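Local atomic coordinates of OTU domain-containing protein wMelOTU (Wolbachia pipientis wMel, PDB entry 6W9O), a protein that probably acts as a deubiquitinating cysteine protease of the OTU family, a presumed bacterial effector that removes ubiquitin from conjugates. Residues I48-D56 / N120-G130; K74-F82 / E129-Y137. All coordinates share one frame; numbering follows the deposited sequence. Where two conformers were deposited one is given.

Interaction 1: residues I48-D56 / N120-G130; sequences IGNGSCFFD and NSRWGDPDVEG
Asn120 meets the turn at Asn50-Ser52 through both backbone and amide. Its O receives a CA-H...O contact from Gly51 CA at 3.3 Å, and its OD1 accepts a weak hydrogen bond from Ser52 OG at 2.9 Å, a hydroxyl that also pairs with Arg76. The ND2 atoms of Asn50 and Asn120, 3.4 Å apart, are both donors and do not bond; Asn50 OD1 instead accepts from Ser52 N, closing an Asx turn. Trp123, with CG anti to its carbonyl carbon (chi1 -63°), lays an indole face over Gly51, NE1 lying 3.5 Å from Gly51 CA. At Gly124 a water takes the N-H groups of Gly124 and Phe54 and donates to Gly51 O at 2.7 Å, while Gly124 CA packs 3.7 Å from Phe55 CE2. The Phe54 ring then meets Pro126, CE1 to CG 3.8 Å. Glu129, its OE1 fixed by Asp125 N and its OE2 by Tyr113 OH, lays CB and CG against the Phe54 and Phe55 rings; Gly130 CA closes the row, 3.6 Å from Phe54 CZ. The Gly-Ser-Cys-Phe sequence matches the OTU nucleophile motif, so Cys53 is probably the catalytic cysteine. Phe55 leans on helix 72-84, whereas Phe54 reaches Leu141 of strand 140-146 and meets Phe192 of strand 191-197 edge-to-face.

Interaction 2: residues K74-F82 / E129-Y137; sequences KLRNDCREF and EGRILCEKY
Leu133 is the central bump: its CD2 methyl fits a hollow on helix 72-84 bounded by Leu75, Asp78 and Cys79, lying 3.7 Å from Leu75 O and 3.8 Å from Asp78 CB. On one flank Ile132 packs against one face of the Phe82 ring, its CG1 over the centre in a CH-pi contact 3.7 Å from the centroid, and CG2 against Phe82 CB. On the other, Leu75 CD2 reaches Tyr137 CE2 at 3.6 Å. Cys79 SG drops beside the aliphatic part of Glu129, 3.6 Å from its CG. The axes of 74-82 and 129-137 pass 9.6 Å apart at 93°, so each helix offers the other a short patch of side chains; this is a nearly perpendicular helix pair in the helical part of the OTU fold. At the more open margin Asp78 bridges two partners. Tyr137 OH donates to its OD2 at 2.6 Å from the syn side, tilted somewhat out of the carboxylate plane. Lys136, leaving with CG anti to its backbone N (chi1 176°) and running extended, brings NZ 2.7 Å from Asp78 OD1, from 59° above that plane, in a salt bridge. Two waters carry the same ammonium on to Glu81 OE1.

How the interactions relate
From the N terminus the segments come in the order 48-56, 74-82, 120-130 and 129-137, so the two contacts cross rather than nest. Interaction 1 closes a loop of 63 intervening residues, helical in large part and without a strand. Interaction 2 starts inside that loop and closes one of 46 residues on helix 126-137, which both contacts use; Glu129 and Gly130 belong to both second segments. Arg76 supplies a direct tie between them: its NH1 donates to Arg122 O, probably as a hydrogen bond, at 2.9 Å, while Leu75 CD1 packs on Phe55 O. Together they bind helices 53-66 and 72-84, successive in sequence, to the later helix 126-137.

Interaction 1: residues I48-D56 / N120-G130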
loop_
_atom_site.group_PDB
_atom_site.type_symbol
_atom_site.label_atom_id
_atom_site.label_comp_id
_atom_site.label_asym_id
_atom_site.label_seq_id
_atom_site.Cartn_x
_atom_site.Cartn_y
_atom_site.Cartn_z
ATOM N N ILE A 48 6.047 -10.201 -4.486
ATOM C CA ILE A 48 7.033 -11.043 -3.822
ATOM C C ILE A 48 6.429 -11.660 -2.561
ATOM O O ILE A 48 5.556 -11.069 -1.914
ATOM C CB ILE A 48 8.258 -10.166 -3.511
ATOM C CG1 ILE A 48 9.454 -11.054 -3.192
ATOM C CG2 ILE A 48 7.949 -9.170 -2.385
ATOM C CD1 ILE A 48 10.770 -10.414 -3.596
ATOM N N GLY A 49 6.889 -12.850 -2.216
ATOM C CA GLY A 49 6.310 -13.568 -1.088
ATOM C C GLY A 49 7.249 -13.817 0.083
ATOM O O GLY A 49 7.138 -14.844 0.780
ATOM N N ASN A 50 8.177 -12.884 0.312
ATOM C CA ASN A 50 9.143 -12.977 1.405
ATOM C C ASN A 50 8.698 -12.214 2.650
ATOM O O ASN A 50 9.504 -12.045 3.585
ATOM C CB ASN A 50 10.495 -12.415 0.947
ATOM C CG ASN A 50 10.402 -10.934 0.579
ATOM O OD1 ASN A 50 9.296 -10.364 0.502
ATOM N ND2 ASN A 50 11.554 -10.300 0.327
ATOM N N GLY A 51 7.425 -11.788 2.708
ATOM C CA GLY A 51 6.912 -10.971 3.784
ATOM C C GLY A 51 6.672 -9.536 3.341
ATOM O O GLY A 51 6.055 -8.753 4.084
ATOM N N SER A 52 7.223 -9.139 2.179
ATOM C CA SER A 52 7.120 -7.766 1.719
ATOM C C SER A 52 6.036 -7.560 0.672
ATOM O O SER A 52 6.062 -6.537 -0.026
ATOM C CB SER A 52 8.466 -7.308 1.162
ATOM O OG SER A 52 9.377 -7.202 2.279
ATOM N N CYS A 53 5.023 -8.442 0.610
ATOM C CA CYS A 53 4.022 -8.289 -0.456
ATOM C C CYS A 53 3.281 -6.966 -0.392
ATOM O O CYS A 53 2.817 -6.492 -1.430
ATOM C CB CYS A 53 3.003 -9.432 -0.409
ATOM S SG CYS A 53 1.976 -9.497 1.092
ATOM N N PHE A 54 3.075 -6.374 0.800
ATOM C CA PHE A 54 2.372 -5.094 0.827
ATOM C C PHE A 54 3.196 -4.051 0.121
ATOM O O PHE A 54 2.689 -3.325 -0.757
ATOM C CB PHE A 54 2.136 -4.623 2.293
ATOM C CG PHE A 54 1.641 -3.226 2.351
ATOM C CD1 PHE A 54 0.311 -2.927 1.988
ATOM C CD2 PHE A 54 2.516 -2.215 2.642
ATOM C CE1 PHE A 54 -0.126 -1.628 1.920
ATOM C CE2 PHE A 54 2.103 -0.888 2.587
ATOM C CZ PHE A 54 0.766 -0.590 2.203
ATOM N N PHE A 55 4.468 -3.966 0.488
ATOM C CA PHE A 55 5.360 -2.952 -0.085
ATOM C C PHE A 55 5.555 -3.181 -1.569
ATOM O O PHE A 55 5.588 -2.204 -2.366
ATOM C CB PHE A 55 6.701 -3.012 0.656
ATOM C CG PHE A 55 6.542 -2.737 2.141
ATOM C CD1 PHE A 55 6.390 -1.456 2.620
ATOM C CD2 PHE A 55 6.517 -3.810 3.028
ATOM C CE1 PHE A 55 6.201 -1.217 3.960
ATOM C CE2 PHE A 55 6.336 -3.565 4.380
ATOM C CZ PHE A 55 6.190 -2.287 4.844
ATOM N N ASP A 56 5.698 -4.439 -1.968
ATOM C CA ASP A 56 5.896 -4.751 -3.392
ATOM C C ASP A 56 4.632 -4.457 -4.198
ATOM O O ASP A 56 4.731 -4.009 -5.368
ATOM C CB ASP A 56 6.285 -6.216 -3.539
ATOM C CG ASP A 56 6.830 -6.537 -4.928
ATOM O OD1 ASP A 56 7.779 -5.819 -5.333
ATOM O OD2 ASP A 56 6.405 -7.545 -5.564
ATOM N N ASN A 120 12.086 -8.217 6.646
ATOM C CA ASN A 120 11.055 -8.754 5.757
ATOM C C ASN A 120 10.000 -9.539 6.532
ATOM O O ASN A 120 8.868 -9.657 6.045
ATOM C CB ASN A 120 11.685 -9.669 4.716
ATOM C CG ASN A 120 12.402 -8.877 3.619
ATOM O OD1 ASN A 120 12.033 -7.752 3.301
ATOM N ND2 ASN A 120 13.425 -9.475 3.045
ATOM N N SER A 121 10.352 -10.007 7.729
ATOM C CA SER A 121 9.415 -10.743 8.576
ATOM C C SER A 121 8.247 -9.882 9.044
ATOM O O SER A 121 7.195 -10.443 9.396
ATOM C CB SER A 121 10.111 -11.354 9.796
ATOM O OG SER A 121 10.836 -10.370 10.536
ATOM N N ARG A 122 8.371 -8.551 9.068
ATOM C CA ARG A 122 7.300 -7.681 9.546
ATOM C C ARG A 122 6.437 -7.337 8.339
ATOM O O ARG A 122 6.856 -6.568 7.473
ATOM C CB ARG A 122 7.908 -6.413 10.159
ATOM C CG ARG A 122 6.901 -5.314 10.387
ATOM C CD ARG A 122 5.803 -5.724 11.360
ATOM N NE ARG A 122 5.096 -4.522 11.840
ATOM C CZ ARG A 122 5.439 -3.827 12.924
ATOM N NH1 ARG A 122 6.463 -4.216 13.691
ATOM N NH2 ARG A 122 4.736 -2.739 13.259
ATOM N N TRP A 123 5.261 -7.935 8.237
ATOM C CA TRP A 123 4.412 -7.665 7.078
ATOM C C TRP A 123 3.789 -6.275 7.154
ATOM O O TRP A 123 3.447 -5.770 8.222
ATOM C CB TRP A 123 3.296 -8.720 6.943
ATOM C CG TRP A 123 3.756 -10.067 6.711
ATOM C CD1 TRP A 123 5.023 -10.582 6.916
ATOM C CD2 TRP A 123 2.965 -11.140 6.205
ATOM N NE1 TRP A 123 5.046 -11.958 6.575
ATOM C CE2 TRP A 123 3.794 -12.290 6.114
ATOM C CE3 TRP A 123 1.609 -11.243 5.837
ATOM C CZ2 TRP A 123 3.306 -13.526 5.682
ATOM C CZ3 TRP A 123 1.130 -12.460 5.400
ATOM C CH2 TRP A 123 1.974 -13.592 5.331
ATOM N N GLY A 124 3.680 -5.605 6.015
ATOM C CA GLY A 124 3.117 -4.250 5.996
ATOM C C GLY A 124 1.593 -4.215 6.133
ATOM O O GLY A 124 0.874 -5.161 5.779
ATOM N N ASP A 125 1.102 -3.105 6.679
ATOM C CA ASP A 125 -0.307 -2.914 7.033
ATOM C C ASP A 125 -0.768 -1.634 6.348
ATOM O O ASP A 125 -0.208 -0.547 6.617
ATOM C CB ASP A 125 -0.362 -2.800 8.566
ATOM C CG ASP A 125 -1.737 -2.515 9.117
ATOM O OD1 ASP A 125 -2.689 -2.314 8.344
ATOM O OD2 ASP A 125 -1.837 -2.532 10.361
ATOM N N PRO A 126 -1.794 -1.696 5.501
ATOM C CA PRO A 126 -2.306 -0.458 4.838
ATOM C C PRO A 126 -2.662 0.631 5.814
ATOM O O PRO A 126 -2.466 1.810 5.484
ATOM C CB PRO A 126 -3.573 -0.931 4.115
ATOM C CG PRO A 126 -3.296 -2.384 3.815
ATOM C CD PRO A 126 -2.473 -2.917 5.011
ATOM N N ASP A 127 -3.176 0.296 7.004
ATOM C CA ASP A 127 -3.625 1.331 7.906
ATOM C C ASP A 127 -2.464 2.089 8.529
ATOM O O ASP A 127 -2.677 3.181 9.076
ATOM C CB ASP A 127 -4.423 0.749 9.052
ATOM C CG ASP A 127 -5.743 0.143 8.622
ATOM O OD1 ASP A 127 -6.395 0.646 7.683
ATOM O OD2 ASP A 127 -6.142 -0.864 9.281
ATOM N N VAL A 128 -1.263 1.496 8.541
ATOM C CA VAL A 128 -0.132 2.174 9.178
ATOM C C VAL A 128 0.895 2.530 8.105
ATOM O O VAL A 128 1.073 3.721 7.752
ATOM C CB VAL A 128 0.507 1.327 10.298
ATOM C CG1 VAL A 128 1.650 2.140 10.935
ATOM C CG2 VAL A 128 -0.558 0.965 11.369
ATOM N N GLU A 129 1.568 1.528 7.561
ATOM C CA GLU A 129 2.534 1.820 6.505
ATOM C C GLU A 129 1.859 2.408 5.297
ATOM O O GLU A 129 2.443 3.286 4.641
ATOM C CB GLU A 129 3.273 0.542 6.135
ATOM C CG GLU A 129 4.257 0.080 7.269
ATOM C CD GLU A 129 3.566 -0.527 8.454
ATOM O OE1 GLU A 129 2.661 -1.360 8.254
ATOM O OE2 GLU A 129 3.938 -0.149 9.575
ATOM N N GLY A 130 0.639 1.970 4.958
ATOM C CA GLY A 130 -0.035 2.585 3.792
ATOM C C GLY A 130 -0.277 4.073 3.993
ATOM O O GLY A 130 -0.027 4.888 3.096
HETATM O O HOH W 1 4.120 -6.944 3.549
#

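Interaction 2: residues K74-F82 / E129-Y137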
loop_
_atom_site.group_PDB
_atom_site.type_symbol
_atom_site.label_atom_id
_atom_site.label_comp_id
_atom_site.label_asym_id
_atom_site.label_seq_id
_atom_site.Cartn_x
_atom_site.Cartn_y
_atom_site.Cartn_z
ATOM N N LYS A 74 13.193 0.477 -0.002
ATOM C CA LYS A 74 13.109 1.913 0.210
ATOM C C LYS A 74 11.776 2.286 0.856
ATOM O O LYS A 74 11.750 3.169 1.714
ATOM C CB LYS A 74 13.276 2.625 -1.143
ATOM C CG LYS A 74 13.071 4.170 -1.096
ATOM C CD LYS A 74 14.017 4.893 -0.199
ATOM C CE LYS A 74 13.999 6.408 -0.520
ATOM N NZ LYS A 74 14.939 7.124 0.398
ATOM N N LEU A 75 10.677 1.603 0.485
ATOM C CA LEU A 75 9.384 1.892 1.103
ATOM C C LEU A 75 9.404 1.556 2.599
ATOM O O LEU A 75 8.888 2.334 3.415
ATOM C CB LEU A 75 8.241 1.150 0.406
ATOM C CG LEU A 75 8.079 1.622 -1.038
ATOM C CD1 LEU A 75 7.078 0.676 -1.682
ATOM C CD2 LEU A 75 7.527 3.064 -1.107
ATOM N N ARG A 76 10.053 0.440 2.985
ATOM C CA ARG A 76 10.222 0.163 4.421
ATOM C C ARG A 76 11.057 1.252 5.071
ATOM O O ARG A 76 10.742 1.719 6.168
ATOM C CB ARG A 76 10.885 -1.208 4.640
ATOM C CG ARG A 76 9.972 -2.393 4.295
ATOM C CD ARG A 76 10.743 -3.691 4.536
ATOM N NE ARG A 76 9.891 -4.880 4.322
ATOM C CZ ARG A 76 9.042 -5.367 5.237
ATOM N NH1 ARG A 76 8.881 -4.776 6.442
ATOM N NH2 ARG A 76 8.337 -6.459 4.930
ATOM N N ASN A 77 12.127 1.712 4.391
ATOM C CA ASN A 77 12.951 2.776 4.975
ATOM C C ASN A 77 12.169 4.086 5.146
ATOM O O ASN A 77 12.414 4.827 6.108
ATOM C CB ASN A 77 14.164 3.021 4.093
ATOM C CG ASN A 77 15.186 3.829 4.813
ATOM O OD1 ASN A 77 15.803 3.343 5.795
ATOM N ND2 ASN A 77 15.399 5.076 4.354
ATOM N N ASP A 78 11.235 4.370 4.237
ATOM C CA ASP A 78 10.384 5.563 4.377
ATOM C C ASP A 78 9.543 5.461 5.649
ATOM O O ASP A 78 9.302 6.463 6.341
ATOM C CB ASP A 78 9.394 5.649 3.201
ATOM C CG ASP A 78 10.060 5.961 1.822
ATOM O OD1 ASP A 78 11.163 6.567 1.783
ATOM O OD2 ASP A 78 9.412 5.566 0.821
ATOM N N CYS A 79 9.168 4.236 6.016
ATOM C CA CYS A 79 8.366 4.072 7.228
ATOM C C CYS A 79 9.247 4.187 8.455
ATOM O O CYS A 79 8.860 4.809 9.454
ATOM C CB CYS A 79 7.656 2.707 7.180
ATOM S SG CYS A 79 6.384 2.664 5.847
ATOM N N ARG A 80 10.472 3.634 8.387
ATOM C CA ARG A 80 11.428 3.849 9.465
ATOM C C ARG A 80 11.668 5.333 9.684
ATOM O O ARG A 80 11.710 5.809 10.822
ATOM C CB ARG A 80 12.763 3.171 9.110
ATOM C CG ARG A 80 13.858 3.449 10.084
ATOM C CD ARG A 80 15.124 2.737 9.637
ATOM N NE ARG A 80 16.278 3.187 10.391
ATOM C CZ ARG A 80 16.816 2.487 11.394
ATOM N NH1 ARG A 80 16.297 1.298 11.737
ATOM N NH2 ARG A 80 17.880 2.961 12.046
ATOM N N GLU A 81 11.900 6.065 8.594
ATOM C CA GLU A 81 12.188 7.488 8.737
ATOM C C GLU A 81 10.990 8.231 9.320
ATOM O O GLU A 81 11.154 9.106 10.170
ATOM C CB GLU A 81 12.535 8.047 7.347
ATOM C CG GLU A 81 13.899 7.557 6.892
ATOM C CD GLU A 81 14.373 8.219 5.604
ATOM O OE1 GLU A 81 13.546 8.782 4.855
ATOM O OE2 GLU A 81 15.597 8.130 5.345
ATOM N N PHE A 82 9.781 7.900 8.863
ATOM C CA PHE A 82 8.598 8.510 9.453
ATOM C C PHE A 82 8.584 8.337 10.970
ATOM O O PHE A 82 8.317 9.289 11.723
ATOM C CB PHE A 82 7.356 7.897 8.795
ATOM C CG PHE A 82 6.067 8.475 9.292
ATOM C CD1 PHE A 82 5.415 9.461 8.572
ATOM C CD2 PHE A 82 5.486 7.986 10.480
ATOM C CE1 PHE A 82 4.194 10.009 9.022
ATOM C CE2 PHE A 82 4.268 8.482 10.916
ATOM C CZ PHE A 82 3.611 9.512 10.209
ATOM N N GLU A 129 1.568 1.528 7.561
ATOM C CA GLU A 129 2.534 1.820 6.505
ATOM C C GLU A 129 1.859 2.408 5.297
ATOM O O GLU A 129 2.443 3.286 4.641
ATOM C CB GLU A 129 3.273 0.542 6.135
ATOM C CG GLU A 129 4.257 0.080 7.269
ATOM C CD GLU A 129 3.566 -0.527 8.454
ATOM O OE1 GLU A 129 2.661 -1.360 8.254
ATOM O OE2 GLU A 129 3.938 -0.149 9.575
ATOM N N GLY A 130 0.639 1.970 4.958
ATOM C CA GLY A 130 -0.035 2.585 3.792
ATOM C C GLY A 130 -0.277 4.073 3.993
ATOM O O GLY A 130 -0.027 4.888 3.096
ATOM N N ARG A 131 -0.698 4.475 5.185
ATOM C CA ARG A 131 -0.934 5.885 5.475
ATOM C C ARG A 131 0.367 6.691 5.394
ATOM O O ARG A 131 0.394 7.808 4.827
ATOM C CB ARG A 131 -1.591 6.009 6.852
ATOM C CG ARG A 131 -1.847 7.455 7.226
ATOM C CD ARG A 131 -2.797 7.515 8.476
ATOM N NE ARG A 131 -3.011 8.905 8.850
ATOM C CZ ARG A 131 -3.793 9.277 9.869
ATOM N NH1 ARG A 131 -4.424 8.355 10.570
ATOM N NH2 ARG A 131 -3.931 10.554 10.152
ATOM N N ILE A 132 1.466 6.122 5.901
ATOM C CA ILE A 132 2.767 6.795 5.823
ATOM C C ILE A 132 3.177 6.984 4.364
ATOM O O ILE A 132 3.647 8.062 3.970
ATOM C CB ILE A 132 3.846 5.982 6.573
ATOM C CG1 ILE A 132 3.575 5.979 8.079
ATOM C CG2 ILE A 132 5.270 6.541 6.190
ATOM C CD1 ILE A 132 4.403 4.887 8.837
ATOM N N LEU A 133 3.010 5.943 3.535
ATOM C CA LEU A 133 3.477 6.059 2.153
ATOM C C LEU A 133 2.559 6.958 1.333
ATOM O O LEU A 133 3.017 7.616 0.378
ATOM C CB LEU A 133 3.570 4.669 1.530
ATOM C CG LEU A 133 4.539 3.732 2.266
ATOM C CD1 LEU A 133 4.452 2.333 1.665
ATOM C CD2 LEU A 133 5.974 4.335 2.184
ATOM N N CYS A 134 1.260 7.007 1.648
ATOM C CA CYS A 134 0.359 7.914 0.950
ATOM C C CYS A 134 0.799 9.347 1.208
ATOM O O CYS A 134 0.809 10.205 0.295
ATOM C CB CYS A 134 -1.064 7.713 1.505
ATOM S SG CYS A 134 -1.849 6.289 0.738
ATOM N N GLU A 135 1.185 9.641 2.448
ATOM C CA GLU A 135 1.671 10.979 2.797
ATOM C C GLU A 135 2.962 11.319 2.042
ATOM O O GLU A 135 3.103 12.436 1.502
ATOM C CB GLU A 135 1.879 11.050 4.320
ATOM C CG GLU A 135 2.859 12.138 4.778
ATOM C CD GLU A 135 2.223 13.457 4.877
ATOM O OE1 GLU A 135 2.957 14.484 4.845
ATOM O OE2 GLU A 135 0.983 13.467 4.987
ATOM N N LYS A 136 3.906 10.390 1.964
ATOM C CA LYS A 136 5.175 10.693 1.296
ATOM C C LYS A 136 4.987 10.864 -0.214
ATOM O O LYS A 136 5.518 11.822 -0.797
ATOM C CB LYS A 136 6.215 9.603 1.549
ATOM C CG LYS A 136 7.502 9.941 0.738
ATOM C CD LYS A 136 8.725 9.274 1.332
ATOM C CE LYS A 136 9.969 9.789 0.586
ATOM N NZ LYS A 136 11.198 9.211 1.174
ATOM N N TYR A 137 4.241 9.980 -0.855
ATOM C CA TYR A 137 4.162 9.956 -2.322
ATOM C C TYR A 137 2.951 10.697 -2.847
ATOM O O TYR A 137 2.784 10.780 -4.079
ATOM C CB TYR A 137 4.237 8.513 -2.853
ATOM C CG TYR A 137 5.598 7.933 -2.507
ATOM C CD1 TYR A 137 6.706 8.269 -3.270
ATOM C CD2 TYR A 137 5.795 7.101 -1.381
ATOM C CE1 TYR A 137 7.946 7.821 -2.961
ATOM C CE2 TYR A 137 7.048 6.666 -1.062
ATOM C CZ TYR A 137 8.121 7.003 -1.853
ATOM O OH TYR A 137 9.393 6.587 -1.534
HETATM O O HOH W 2 13.106 9.564 -0.664
HETATM O O HOH W 3 13.962 9.804 2.223
HETATM O O HOH W 4 11.079 9.695 4.037
#